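Local coordinates for Lmo2184 protein (Listeria monocytogenes serovar 1/2a, PDB 5JOQ) that probably binds heme on the cell surface as the lipid-anchored substrate-binding component of an iron-uptake ABC transporter, at residues A[185-190]-A[274-279]. Sequence-based numbering, arbitrary orientation.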
# COMPACT_ATOMS: atom_id res chain seq x y z
N HIS A 185 19.43 -1.50 -18.12
CA HIS A 185 18.62 -2.48 -18.86
C HIS A 185 17.15 -2.49 -18.46
O HIS A 185 16.35 -3.19 -19.12
CB HIS A 185 19.18 -3.91 -18.70
CG HIS A 185 20.61 -4.02 -19.11
ND1 HIS A 185 21.04 -3.76 -20.40
CD2 HIS A 185 21.72 -4.31 -18.40
CE1 HIS A 185 22.36 -3.90 -20.46
NE2 HIS A 185 22.79 -4.25 -19.26
N ALA A 186 16.77 -1.75 -17.43
CA ALA A 186 15.38 -1.59 -17.04
C ALA A 186 14.87 -0.23 -17.49
O ALA A 186 15.65 0.68 -17.78
CB ALA A 186 15.21 -1.74 -15.51
N TYR A 187 13.54 -0.07 -17.50
CA TYR A 187 12.94 1.13 -18.10
C TYR A 187 13.36 2.41 -17.38
O TYR A 187 13.69 3.42 -18.02
CB TYR A 187 11.42 0.98 -18.11
CG TYR A 187 10.66 2.29 -18.38
CD1 TYR A 187 10.82 2.98 -19.59
CD2 TYR A 187 9.78 2.81 -17.43
CE1 TYR A 187 10.12 4.15 -19.86
CE2 TYR A 187 9.06 3.97 -17.69
CZ TYR A 187 9.23 4.63 -18.91
OH TYR A 187 8.53 5.78 -19.16
N ILE A 188 13.34 2.41 -16.04
CA ILE A 188 13.75 3.63 -15.36
C ILE A 188 15.22 3.90 -15.62
O ILE A 188 15.63 5.06 -15.74
CB ILE A 188 13.48 3.56 -13.84
CG1 ILE A 188 11.99 3.33 -13.54
CG2 ILE A 188 14.01 4.86 -13.13
CD1 ILE A 188 11.12 4.44 -13.97
N GLY A 189 16.05 2.86 -15.73
CA GLY A 189 17.44 3.07 -16.18
C GLY A 189 17.53 3.67 -17.57
O GLY A 189 18.42 4.50 -17.85
N ASP A 190 16.64 3.24 -18.47
CA ASP A 190 16.61 3.83 -19.81
C ASP A 190 16.26 5.32 -19.77
O ASP A 190 16.83 6.12 -20.51
CB ASP A 190 15.61 3.06 -20.68
CG ASP A 190 15.79 3.34 -22.15
OD1 ASP A 190 16.96 3.31 -22.61
OD2 ASP A 190 14.80 3.60 -22.85
N LEU A 274 3.15 5.02 -22.66
CA LEU A 274 2.99 6.25 -23.42
C LEU A 274 3.26 7.48 -22.52
O LEU A 274 3.35 8.57 -22.99
CB LEU A 274 1.66 6.31 -24.15
CG LEU A 274 1.51 5.27 -25.26
CD1 LEU A 274 0.21 5.46 -26.01
CD2 LEU A 274 2.69 5.33 -26.20
N ASN A 275 3.39 7.25 -21.22
CA ASN A 275 3.75 8.27 -20.25
C ASN A 275 5.21 8.68 -20.41
O ASN A 275 5.65 9.66 -19.84
CB ASN A 275 3.66 7.73 -18.82
CG ASN A 275 2.25 7.58 -18.34
OD1 ASN A 275 1.33 8.09 -18.95
ND2 ASN A 275 2.08 6.91 -17.22
N ALA A 276 5.96 7.94 -21.21
CA ALA A 276 7.40 8.17 -21.30
C ALA A 276 7.85 9.57 -21.63
O ALA A 276 8.77 10.04 -21.02
CB ALA A 276 8.04 7.16 -22.23
N PRO A 277 7.15 10.25 -22.62
CA PRO A 277 7.64 11.62 -22.87
C PRO A 277 7.50 12.49 -21.61
O PRO A 277 8.42 13.20 -21.29
CB PRO A 277 6.76 12.12 -24.00
CG PRO A 277 6.46 10.89 -24.77
CD PRO A 277 6.10 9.95 -23.68
N GLU A 278 6.39 12.40 -20.90
CA GLU A 278 6.24 13.19 -19.70
C GLU A 278 7.30 12.78 -18.66
O GLU A 278 7.92 13.62 -18.05
CB GLU A 278 4.84 13.04 -19.13
CG GLU A 278 4.57 13.91 -17.93
CD GLU A 278 3.15 13.78 -17.39
OE1 GLU A 278 2.35 13.03 -17.96
OE2 GLU A 278 2.86 14.43 -16.37
N ALA A 279 7.49 11.49 -18.50
CA ALA A 279 8.47 10.96 -17.55
C ALA A 279 9.88 11.45 -17.89
O ALA A 279 10.64 11.85 -17.00
CB ALA A 279 8.43 9.43 -17.55
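Tyr187 OH, at the end of a long aromatic side chain, comes to rest against Ala276, 3.4 Å from both its CA and its CB. Ala279 CB, on the next turn, lies 4.0 Å from the same Tyr187 OH. This is helix-to-helix packing within a two-lobed substrate-binding protein of the solute-binding protein 8 family: the first turn of helix 187-194 meets the first turn of helix 276-288. The two backbones stay well apart, Tyr187 CA lying 9.5 Å from Ala276 CA, and the length of tyrosine spans the gap. With CG anti to the backbone N (chi1 166°), the ring extends from its helix and delivers the hydroxyl to the other one. Ala276 CB meets the ring edge-on, near its plane, rather than lying over a face. Alanine suits both receiving positions, since a lone methyl lets the hydroxyl come close to the helix backbone. Pro277 fits beside them because the first turn of a helix does not need its missing N-H; its side chain packs on the long helix 140-161, against Leu150 and Asp153. Ile123, at the start of helix 123-136, touches both Tyr187 and Ala276 and so joins a third helix to the pair. Its backbone N is hydrogen-bonded to Asp190 OD2, one turn after the tyrosine.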